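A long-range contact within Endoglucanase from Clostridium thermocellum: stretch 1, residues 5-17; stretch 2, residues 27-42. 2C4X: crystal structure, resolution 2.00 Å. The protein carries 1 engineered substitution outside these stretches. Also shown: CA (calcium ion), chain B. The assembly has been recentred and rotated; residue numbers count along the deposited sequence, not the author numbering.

Stretch 1 5-17: PENQAPKAIFTFS
Stretch 2, residues 27-42: VVFNASNSIDEDGTIA

The two stretches run antiparallel, strand 15-17 against strand 27-30 at 160°, and bury 880 Å² between them. Lys11, Ile13 and Asp38, each with 65 Å² covered by the other stretch, mark the three zones of the contact outside the strands.

Asp38 (chi1 p, 63°) points toward stretch 1 and uses both carboxylate oxygens. Its OD2 accepts a hydrogen bond from Gln8 N (2.8 Å, 171°), while its OD1 binds calcium at 2.4 Å. Asn7 OD1 (chi1 t) and Gln8 O also lie 2.4 Å from the ion; Asp36 (chi1 t) grips it with OD1 at 2.5 Å and OD2 at 2.4 Å. The cation thus draws together oxygens that would otherwise repel, such as Gln8 O and Asp36 OD1, 3.2 Å apart. A water bridges Ala9 O, Asp36 OD1 and Glu37 N.

Lys11, extended at phi/psi -102/126, forms a single bridge with Ile35: Lys11 N to Ile35 O is 2.7 Å, Ile35 N to Lys11 O 3.0 Å. Its long side chain (m, t, p, p) leads away at its end, so the charged amine can stay exposed while the backbone makes the bridge.

Ile13 (t, t) packs its branched, apolar CG2 on carbon, 3.7 Å from Asn33 CB, leaving its N free to donate to Ser34 OG (3.0 Å). Ser34 (m) closes a type I turn from Ala31, with Ser34 N to Ala31 O at 2.9 Å; here a hydroxyl replaces a backbone acceptor where the register shifts by one.

Beyond it the regular ladder begins. Thr15 N donates to Asn30 O (3.0 Å) and Asn30 N to Thr15 O (2.8 Å); Ser17 N donates to Val28 O (3.1 Å) and Val28 N to Ser17 O (2.7 Å). These four side chains share one face. Phe16 (p) and Phe29 (m) occupy the other, with Phe16 CB 3.6 Å from Phe29 CD2. Phe14 (p) brings CE2 to 3.8 Å from Phe29 CD2, extending this apolar cluster.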

# COMPACT_ATOMS: atom_id res chain seq x y z
N PRO A 5 -28.11 41.36 15.78
CA PRO A 5 -28.45 39.93 15.68
C PRO A 5 -27.55 39.17 14.69
O PRO A 5 -28.05 38.61 13.70
CB PRO A 5 -29.91 39.93 15.21
CG PRO A 5 -30.41 41.33 15.45
CD PRO A 5 -29.22 42.22 15.32
N GLU A 6 -26.24 39.15 14.97
CA GLU A 6 -25.20 38.67 14.04
C GLU A 6 -25.44 37.29 13.42
O GLU A 6 -25.65 36.30 14.13
CB GLU A 6 -23.83 38.69 14.72
CG GLU A 6 -22.97 39.91 14.38
CD GLU A 6 -22.12 39.70 13.13
OE1 GLU A 6 -21.61 38.58 12.92
OE2 GLU A 6 -21.96 40.68 12.36
N ASN A 7 -25.37 37.22 12.09
CA ASN A 7 -25.54 35.96 11.37
C ASN A 7 -24.48 34.91 11.73
O ASN A 7 -23.29 35.18 11.66
CB ASN A 7 -25.53 36.20 9.85
CG ASN A 7 -25.67 34.91 9.05
OD1 ASN A 7 -26.42 34.01 9.43
ND2 ASN A 7 -24.97 34.82 7.94
N GLN A 8 -24.94 33.71 12.11
CA GLN A 8 -24.04 32.57 12.32
C GLN A 8 -23.69 31.92 10.99
O GLN A 8 -24.58 31.68 10.15
CB GLN A 8 -24.67 31.53 13.25
CG GLN A 8 -24.90 32.03 14.65
CD GLN A 8 -25.71 31.05 15.49
OE1 GLN A 8 -25.62 29.84 15.33
NE2 GLN A 8 -26.49 31.59 16.39
N ALA A 9 -22.40 31.63 10.81
CA ALA A 9 -21.94 30.90 9.63
C ALA A 9 -22.43 29.45 9.69
O ALA A 9 -22.51 28.88 10.76
CB ALA A 9 -20.42 30.97 9.50
N PRO A 10 -22.77 28.87 8.53
CA PRO A 10 -23.30 27.51 8.53
C PRO A 10 -22.21 26.51 8.92
O PRO A 10 -21.02 26.86 8.94
CB PRO A 10 -23.75 27.29 7.08
CG PRO A 10 -22.99 28.30 6.26
CD PRO A 10 -22.70 29.46 7.17
N LYS A 11 -22.60 25.28 9.24
CA LYS A 11 -21.61 24.24 9.53
C LYS A 11 -21.46 23.31 8.33
O LYS A 11 -22.45 22.81 7.79
CB LYS A 11 -21.95 23.52 10.83
CG LYS A 11 -21.79 24.48 12.04
CD LYS A 11 -21.76 23.82 13.42
CE LYS A 11 -20.39 23.13 13.71
NZ LYS A 11 -19.15 23.96 13.45
N ALA A 12 -20.21 23.15 7.89
CA ALA A 12 -19.87 22.38 6.71
C ALA A 12 -19.26 21.04 7.12
O ALA A 12 -18.34 20.98 7.95
CB ALA A 12 -18.91 23.16 5.82
N ILE A 13 -19.78 19.97 6.54
CA ILE A 13 -19.25 18.64 6.81
C ILE A 13 -19.70 17.73 5.68
O ILE A 13 -20.77 17.95 5.09
CB ILE A 13 -19.74 18.06 8.18
CG1 ILE A 13 -18.92 16.81 8.56
CG2 ILE A 13 -21.24 17.77 8.13
CD1 ILE A 13 -19.06 16.36 10.01
N PHE A 14 -18.88 16.74 5.36
CA PHE A 14 -19.30 15.72 4.42
C PHE A 14 -18.66 14.39 4.71
O PHE A 14 -17.63 14.32 5.38
CB PHE A 14 -19.06 16.15 2.96
CG PHE A 14 -17.60 16.21 2.57
CD1 PHE A 14 -16.88 17.40 2.70
CD2 PHE A 14 -16.96 15.09 2.04
CE1 PHE A 14 -15.53 17.46 2.32
CE2 PHE A 14 -15.62 15.14 1.67
CZ PHE A 14 -14.90 16.32 1.81
N THR A 15 -19.30 13.33 4.21
CA THR A 15 -18.72 11.99 4.14
C THR A 15 -18.76 11.55 2.67
O THR A 15 -19.37 12.22 1.82
CB THR A 15 -19.50 10.97 5.01
OG1 THR A 15 -20.85 10.88 4.54
CG2 THR A 15 -19.51 11.39 6.48
N PHE A 16 -18.09 10.44 2.35
CA PHE A 16 -18.15 9.91 0.99
C PHE A 16 -18.17 8.39 1.00
O PHE A 16 -17.77 7.75 1.98
CB PHE A 16 -17.01 10.45 0.10
CG PHE A 16 -15.63 10.19 0.64
CD1 PHE A 16 -15.01 8.95 0.49
CD2 PHE A 16 -14.95 11.20 1.31
CE1 PHE A 16 -13.74 8.71 1.00
CE2 PHE A 16 -13.67 10.97 1.84
CZ PHE A 16 -13.06 9.72 1.68
N SER A 17 -18.66 7.82 -0.10
CA SER A 17 -18.76 6.39 -0.28
C SER A 17 -18.53 6.07 -1.77
O SER A 17 -19.06 6.80 -2.62
CB SER A 17 -20.16 5.93 0.13
OG SER A 17 -20.19 4.52 0.25
N VAL A 27 -17.96 8.04 -6.82
CA VAL A 27 -17.90 8.36 -5.40
C VAL A 27 -19.09 9.28 -5.12
O VAL A 27 -19.29 10.27 -5.82
CB VAL A 27 -16.59 9.10 -5.04
CG1 VAL A 27 -16.55 9.43 -3.54
CG2 VAL A 27 -15.37 8.27 -5.42
N VAL A 28 -19.89 8.95 -4.12
CA VAL A 28 -20.95 9.85 -3.72
C VAL A 28 -20.49 10.66 -2.52
O VAL A 28 -20.22 10.09 -1.47
CB VAL A 28 -22.28 9.12 -3.42
CG1 VAL A 28 -23.34 10.11 -2.91
CG2 VAL A 28 -22.78 8.38 -4.66
N PHE A 29 -20.39 11.97 -2.68
CA PHE A 29 -20.08 12.86 -1.57
C PHE A 29 -21.39 13.34 -0.97
O PHE A 29 -22.29 13.78 -1.69
CB PHE A 29 -19.23 14.05 -2.04
CG PHE A 29 -17.85 13.65 -2.51
CD1 PHE A 29 -17.63 13.33 -3.85
CD2 PHE A 29 -16.79 13.59 -1.62
CE1 PHE A 29 -16.35 12.97 -4.30
CE2 PHE A 29 -15.51 13.22 -2.04
CZ PHE A 29 -15.28 12.91 -3.39
N ASN A 30 -21.49 13.26 0.35
CA ASN A 30 -22.73 13.53 1.03
C ASN A 30 -22.53 14.58 2.12
O ASN A 30 -22.00 14.30 3.18
CB ASN A 30 -23.30 12.22 1.60
CG ASN A 30 -24.69 12.38 2.16
OD1 ASN A 30 -25.05 13.43 2.69
ND2 ASN A 30 -25.49 11.32 2.06
N ALA A 31 -22.96 15.81 1.83
CA ALA A 31 -22.84 16.92 2.78
C ALA A 31 -24.13 17.16 3.58
O ALA A 31 -24.34 18.26 4.09
CB ALA A 31 -22.44 18.19 2.03
N SER A 32 -24.97 16.14 3.69
CA SER A 32 -26.32 16.32 4.24
C SER A 32 -26.37 16.66 5.74
O SER A 32 -27.39 17.14 6.22
CB SER A 32 -27.21 15.12 3.93
OG SER A 32 -26.81 14.00 4.69
N ASN A 33 -25.27 16.43 6.46
CA ASN A 33 -25.22 16.87 7.86
C ASN A 33 -24.76 18.31 8.03
O ASN A 33 -24.73 18.81 9.16
CB ASN A 33 -24.43 15.91 8.75
CG ASN A 33 -25.14 14.57 8.92
OD1 ASN A 33 -24.50 13.52 9.00
ND2 ASN A 33 -26.47 14.59 8.95
N SER A 34 -24.41 18.97 6.92
CA SER A 34 -24.19 20.41 6.92
C SER A 34 -25.50 21.12 7.28
O SER A 34 -26.59 20.68 6.90
CB SER A 34 -23.70 20.91 5.55
OG SER A 34 -22.48 20.30 5.17
N ILE A 35 -25.39 22.22 8.02
CA ILE A 35 -26.58 22.93 8.48
C ILE A 35 -26.30 24.40 8.77
O ILE A 35 -25.21 24.74 9.22
CB ILE A 35 -27.23 22.21 9.72
CG1 ILE A 35 -28.55 22.87 10.12
CG2 ILE A 35 -26.22 22.11 10.88
CD1 ILE A 35 -29.41 22.02 11.09
N ASP A 36 -27.26 25.26 8.45
CA ASP A 36 -27.24 26.61 8.95
C ASP A 36 -28.21 26.68 10.12
O ASP A 36 -29.39 26.37 9.97
CB ASP A 36 -27.60 27.64 7.88
CG ASP A 36 -27.24 29.04 8.30
OD1 ASP A 36 -26.20 29.21 8.97
OD2 ASP A 36 -27.99 29.99 7.98
N GLU A 37 -27.70 27.08 11.28
CA GLU A 37 -28.48 27.09 12.50
C GLU A 37 -29.53 28.20 12.56
O GLU A 37 -30.58 28.03 13.20
CB GLU A 37 -27.57 27.15 13.73
CG GLU A 37 -26.44 26.10 13.71
CD GLU A 37 -26.93 24.68 13.95
OE1 GLU A 37 -28.10 24.48 14.35
OE2 GLU A 37 -26.13 23.74 13.74
N ASP A 38 -29.26 29.33 11.90
CA ASP A 38 -30.15 30.49 11.97
C ASP A 38 -30.70 30.91 10.60
O ASP A 38 -31.18 32.03 10.43
CB ASP A 38 -29.46 31.67 12.68
CG ASP A 38 -28.23 32.17 11.91
OD1 ASP A 38 -27.81 31.51 10.94
OD2 ASP A 38 -27.67 33.23 12.28
N GLY A 39 -30.63 30.01 9.63
CA GLY A 39 -31.09 30.29 8.28
C GLY A 39 -31.14 29.01 7.49
O GLY A 39 -31.48 27.96 8.03
N THR A 40 -30.79 29.10 6.21
CA THR A 40 -30.74 27.94 5.33
C THR A 40 -29.46 27.95 4.51
O THR A 40 -28.85 29.00 4.31
CB THR A 40 -31.97 27.88 4.38
OG1 THR A 40 -32.04 29.09 3.62
CG2 THR A 40 -33.28 27.72 5.17
N ILE A 41 -29.03 26.78 4.04
CA ILE A 41 -27.88 26.70 3.15
C ILE A 41 -28.35 27.00 1.73
O ILE A 41 -29.31 26.39 1.25
CB ILE A 41 -27.18 25.33 3.22
CG1 ILE A 41 -26.52 25.15 4.59
CG2 ILE A 41 -26.15 25.17 2.07
CD1 ILE A 41 -26.16 23.72 4.92
N ALA A 42 -27.69 27.96 1.08
CA ALA A 42 -28.01 28.32 -0.30
C ALA A 42 -27.33 27.41 -1.32
O ALA A 42 -27.94 27.01 -2.31
CB ALA A 42 -27.67 29.78 -0.57
CA CA B . -26.64 31.67 8.91
O HOH W 1 -28.50 34.50 14.40
O HOH W 2 -25.32 28.50 11.48
O HOH W 3 -28.35 32.77 7.60